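Chymotrypsin (Cellulomonas bogoriensis, PDB 2EA3) probably cuts peptide bonds as a serine endopeptidase of the chymotrypsin (S1) family, this chain being the protease domain of a longer precursor. Local coordinates at residues V94-S99 with T128-E133; S99-H104 with P134-G139. All coordinates share one frame; numbering follows the deposited sequence.

Contact 1 of 2, residues V94-S99 with T128-E133; sequences VCRSGS and TTVCAE
The guanidinium of R96 meets C131 at its edge: NE and NH2 both point at the single carbonyl oxygen C131 O, a side-on grip with two nitrogens. R96 NE reaches C131 O at 2.9 Å, lying in the carbonyl plane, while R96 NH2 comes to C131 O at 3.0 Å from above that plane. Neither bond is straight, since two donors share one oxygen, and the oxygen sits slightly tilted from the guanidinium plane. The methyl A132 CB and the branch V130 CG1 approach obliquely, each 3.7 Å from R96 NE, and G98 CA of the arginine's own strand lies at another part of the edge, in plane. R96 CG stands anti to the backbone N (chi1 179°), and the chain bends at chi3 (48°), a bend that accompanies the side-on approach of NE and NH2 to C131 O. On the way, R96 CB packs 3.7 Å from V130 CG1. The other branch, V130 CG2, touches V94 CG2 at 3.9 Å, the two valines crossing at about a right angle. Just before V130 the chain leaves strand 125-128 through an ST turn, V130 N bonding T128 OG1, which also pairs with T164 O. A buried arginine on strand 93-98 thus holds the loop that follows strand 125-128 against the second six-stranded antiparallel barrel of the chymotrypsin fold.

Contact 2 of 2, residues S99-H104 with P134-G139; sequences STTGWH and PGDSGG
T101 and D136 cross at about a right angle, the threonine hydroxyl meeting one carboxylate oxygen while the other oxygen faces the backbone. T101 OG1 donates to D136 OD1 over a short 2.6 Å, from the syn side but about 29° out of the carboxylate plane. The hydroxyl is brought there by a chi1 of 60°, which sets OG1 between the backbone N and the carbonyl carbon. D136 OD2 takes two amides of the turn: T100 N at 2.9 Å, nearly in line with the C-O bond, and T101 N at 3.1 Å on the syn lone pair. Next to this, the T100 side chain points toward P134 and G135, its OG1 donating to P134 O at 2.9 Å, well off the carbonyl axis. T100 OG1 also lies 3.1 Å from G135 CA; a side chain at G135 would run into it. D136 in turn opens a type II turn closed by G139 N to D136 O, and this turn carries S137, whose OG bonds H32 NE2 in what is probably the catalytic Ser-His-Asp triad. An alanine at D136 would probably leave the amides of T100 and T101 and the T101 hydroxyl without their acceptor and let the 99-101 turn shift against the loop. With E133 N also bonded to D136 OD1, and R96 NH1 in a long, weak ion pair with D136 OD1, the buried carboxylate is surrounded by donors, an environment likely to favour its ionised form.

Overall arrangement
From the N terminus the chain first builds one barrel; it then enters the second along strand 93-98, turns at S99-T101 and returns along strand 102-110. It then continues through strands 113-117, 120-123 and 125-128 before entering the long loop that leads to strand 140-143. Contact 1 closes the circuit from strand 93-98 to the first part of that loop, and contact 2 closes the one from the turn to its second part. The two circuits cross rather than nest, because their segments alternate along the chain; 94-99 and 99-104 share S99. Their centres lie about 7 Å apart, and together they tie the first hairpin of the second barrel to the loop bearing S137.

Contact 1 of 2, residues V94-S99 with T128-E133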
loop_
_atom_site.group_PDB
_atom_site.type_symbol
_atom_site.label_atom_id
_atom_site.label_comp_id
_atom_site.label_asym_id
_atom_site.label_seq_id
_atom_site.Cartn_x
_atom_site.Cartn_y
_atom_site.Cartn_z
ATOM N N VAL A 94 6.405 12.866 0.528
ATOM C CA VAL A 94 5.941 11.565 0.062
ATOM C C VAL A 94 4.600 11.744 -0.641
ATOM O O VAL A 94 3.835 12.688 -0.342
ATOM C CB VAL A 94 5.791 10.569 1.219
ATOM C CG1 VAL A 94 7.163 10.139 1.736
ATOM C CG2 VAL A 94 4.911 11.169 2.349
ATOM N N CYS A 95 4.328 10.849 -1.578
ATOM C CA CYS A 95 3.045 10.888 -2.294
ATOM C C CYS A 95 2.443 9.510 -2.237
ATOM O O CYS A 95 3.164 8.501 -2.324
ATOM C CB CYS A 95 3.225 11.268 -3.755
ATOM S SG CYS A 95 3.800 12.946 -3.991
ATOM N N ARG A 96 1.121 9.494 -2.123
ATOM C CA ARG A 96 0.345 8.287 -2.008
ATOM C C ARG A 96 -0.520 8.136 -3.266
ATOM O O ARG A 96 -1.032 9.119 -3.776
ATOM C CB ARG A 96 -0.568 8.403 -0.772
ATOM C CG ARG A 96 -1.454 7.146 -0.578
ATOM C CD ARG A 96 -2.623 7.379 0.398
ATOM N NE ARG A 96 -3.385 8.606 0.125
ATOM C CZ ARG A 96 -4.173 8.792 -0.937
ATOM N NH1 ARG A 96 -4.324 7.831 -1.845
ATOM N NH2 ARG A 96 -4.814 9.953 -1.096
ATOM N N SER A 97 -0.656 6.907 -3.760
ATOM C CA SER A 97 -1.562 6.606 -4.850
ATOM C C SER A 97 -2.607 5.628 -4.319
ATOM O O SER A 97 -2.270 4.603 -3.747
ATOM C CB SER A 97 -0.779 5.960 -5.990
ATOM O OG SER A 97 -1.605 5.699 -7.107
ATOM N N GLY A 98 -3.879 5.951 -4.503
ATOM C CA GLY A 98 -4.950 5.095 -4.043
ATOM C C GLY A 98 -6.158 5.256 -4.945
ATOM O O GLY A 98 -6.319 6.271 -5.630
ATOM N N SER A 99 -7.004 4.244 -4.950
ATOM C CA SER A 99 -8.077 4.164 -5.946
ATOM C C SER A 99 -9.312 5.032 -5.644
ATOM O O SER A 99 -10.204 5.139 -6.481
ATOM C CB SER A 99 -8.502 2.709 -6.086
ATOM O OG SER A 99 -9.094 2.272 -4.882
ATOM N N THR A 128 2.062 10.457 8.543
ATOM C CA THR A 128 2.186 11.523 7.521
ATOM C C THR A 128 1.037 12.517 7.539
ATOM O O THR A 128 -0.002 12.259 8.148
ATOM C CB THR A 128 2.207 10.965 6.082
ATOM O OG1 THR A 128 0.865 10.614 5.683
ATOM C CG2 THR A 128 3.162 9.736 5.965
ATOM N N THR A 129 1.207 13.608 6.787
ATOM C CA THR A 129 0.149 14.615 6.596
ATOM C C THR A 129 -0.594 14.350 5.285
ATOM O O THR A 129 -1.336 15.211 4.796
ATOM C CB THR A 129 0.750 16.030 6.502
ATOM O OG1 THR A 129 1.697 16.053 5.437
ATOM C CG2 THR A 129 1.455 16.409 7.789
ATOM N N VAL A 130 -0.356 13.183 4.674
ATOM C CA VAL A 130 -1.049 12.848 3.430
ATOM C C VAL A 130 -2.495 12.498 3.810
ATOM O O VAL A 130 -2.710 11.895 4.833
ATOM C CB VAL A 130 -0.402 11.620 2.743
ATOM C CG1 VAL A 130 -1.148 11.244 1.461
ATOM C CG2 VAL A 130 1.097 11.852 2.462
ATOM N N CYS A 131 -3.477 12.867 2.985
ATOM C CA CYS A 131 -4.865 12.504 3.270
ATOM C C CYS A 131 -5.138 11.141 2.644
ATOM O O CYS A 131 -4.436 10.734 1.731
ATOM C CB CYS A 131 -5.815 13.541 2.662
ATOM S SG CYS A 131 -5.745 13.682 0.834
ATOM N N ALA A 132 -6.158 10.448 3.124
ATOM C CA ALA A 132 -6.586 9.215 2.474
ATOM C C ALA A 132 -8.033 8.992 2.831
ATOM O O ALA A 132 -8.536 9.559 3.808
ATOM C CB ALA A 132 -5.750 8.035 2.939
ATOM N N GLU A 133 -8.703 8.190 2.018
ATOM C CA GLU A 133 -10.081 7.838 2.303
ATOM C C GLU A 133 -10.176 6.328 2.213
ATOM O O GLU A 133 -9.233 5.694 1.777
ATOM C CB GLU A 133 -11.037 8.599 1.362
ATOM C CG GLU A 133 -11.092 10.095 1.770
ATOM C CD GLU A 133 -11.898 10.978 0.847
ATOM O OE1 GLU A 133 -12.826 10.461 0.204
ATOM O OE2 GLU A 133 -11.601 12.200 0.761
#

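Contact 2 of 2, residues S99-H104 with P134-G139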
loop_
_atom_site.group_PDB
_atom_site.type_symbol
_atom_site.label_atom_id
_atom_site.label_comp_id
_atom_site.label_asym_id
_atom_site.label_seq_id
_atom_site.Cartn_x
_atom_site.Cartn_y
_atom_site.Cartn_z
ATOM N N SER A 99 -7.004 4.244 -4.950
ATOM C CA SER A 99 -8.077 4.164 -5.946
ATOM C C SER A 99 -9.312 5.032 -5.644
ATOM O O SER A 99 -10.204 5.139 -6.481
ATOM C CB SER A 99 -8.502 2.709 -6.086
ATOM O OG SER A 99 -9.094 2.272 -4.882
ATOM N N THR A 100 -9.397 5.626 -4.456
ATOM C CA THR A 100 -10.548 6.473 -4.129
ATOM C C THR A 100 -10.266 7.945 -4.342
ATOM O O THR A 100 -11.114 8.682 -4.836
ATOM C CB THR A 100 -11.023 6.243 -2.680
ATOM O OG1 THR A 100 -11.365 4.862 -2.566
ATOM C CG2 THR A 100 -12.245 7.125 -2.327
ATOM N N THR A 101 -9.076 8.375 -3.948
ATOM C CA THR A 101 -8.750 9.795 -4.025
ATOM C C THR A 101 -7.645 10.116 -5.033
ATOM O O THR A 101 -7.381 11.287 -5.299
ATOM C CB THR A 101 -8.402 10.343 -2.637
ATOM O OG1 THR A 101 -7.279 9.626 -2.117
ATOM C CG2 THR A 101 -9.585 10.193 -1.711
ATOM N N GLY A 102 -7.002 9.091 -5.593
ATOM C CA GLY A 102 -5.916 9.311 -6.538
ATOM C C GLY A 102 -4.580 9.627 -5.874
ATOM O O GLY A 102 -4.182 8.982 -4.919
ATOM N N TRP A 103 -3.915 10.654 -6.378
ATOM C CA TRP A 103 -2.530 10.976 -6.015
ATOM C C TRP A 103 -2.540 12.198 -5.122
ATOM O O TRP A 103 -3.012 13.268 -5.529
ATOM C CB TRP A 103 -1.769 11.279 -7.295
ATOM C CG TRP A 103 -0.345 11.667 -7.170
ATOM C CD1 TRP A 103 0.153 12.929 -7.100
ATOM C CD2 TRP A 103 0.779 10.779 -7.152
ATOM N NE1 TRP A 103 1.534 12.884 -7.027
ATOM C CE2 TRP A 103 1.941 11.577 -7.068
ATOM C CE3 TRP A 103 0.914 9.386 -7.222
ATOM C CZ2 TRP A 103 3.231 11.032 -7.048
ATOM C CZ3 TRP A 103 2.201 8.830 -7.189
ATOM C CH2 TRP A 103 3.346 9.664 -7.098
ATOM N N HIS A 104 -2.043 12.031 -3.899
ATOM C CA HIS A 104 -1.987 13.113 -2.910
ATOM C C HIS A 104 -0.692 13.016 -2.150
ATOM O O HIS A 104 -0.197 11.914 -1.896
ATOM C CB HIS A 104 -3.148 12.999 -1.933
ATOM C CG HIS A 104 -4.458 13.307 -2.569
ATOM N ND1 HIS A 104 -4.971 14.583 -2.607
ATOM C CD2 HIS A 104 -5.301 12.536 -3.294
ATOM C CE1 HIS A 104 -6.117 14.573 -3.267
ATOM N NE2 HIS A 104 -6.334 13.347 -3.708
ATOM N N PRO A 134 -11.270 5.746 2.722
ATOM C CA PRO A 134 -11.418 4.311 2.547
ATOM C C PRO A 134 -11.492 3.973 1.053
ATOM O O PRO A 134 -12.187 4.668 0.242
ATOM C CB PRO A 134 -12.744 4.013 3.267
ATOM C CG PRO A 134 -12.885 5.167 4.277
ATOM C CD PRO A 134 -12.402 6.328 3.469
ATOM N N GLY A 135 -10.784 2.917 0.703
ATOM C CA GLY A 135 -10.561 2.537 -0.674
ATOM C C GLY A 135 -9.098 2.739 -0.995
ATOM O O GLY A 135 -8.537 1.980 -1.767
ATOM N N ASP A 136 -8.487 3.774 -0.403
ATOM C CA ASP A 136 -7.053 4.038 -0.614
ATOM C C ASP A 136 -6.152 3.068 0.155
ATOM O O ASP A 136 -4.949 2.981 -0.124
ATOM C CB ASP A 136 -6.695 5.461 -0.173
ATOM C CG ASP A 136 -7.344 6.534 -1.041
ATOM O OD1 ASP A 136 -7.560 7.640 -0.499
ATOM O OD2 ASP A 136 -7.594 6.290 -2.250
ATOM N N SER A 137 -6.703 2.391 1.161
ATOM C CA SER A 137 -5.920 1.438 1.977
ATOM C C SER A 137 -5.131 0.457 1.114
ATOM O O SER A 137 -5.665 -0.043 0.119
ATOM C CB SER A 137 -6.897 0.603 2.829
ATOM O OG SER A 137 -7.336 1.351 3.927
ATOM N N GLY A 138 -3.895 0.146 1.504
ATOM C CA GLY A 138 -3.100 -0.842 0.791
ATOM C C GLY A 138 -2.282 -0.199 -0.301
ATOM O O GLY A 138 -1.361 -0.819 -0.814
ATOM N N GLY A 139 -2.634 1.037 -0.662
ATOM C CA GLY A 139 -1.998 1.741 -1.775
ATOM C C GLY A 139 -0.573 2.186 -1.506
ATOM O O GLY A 139 -0.088 2.100 -0.394
#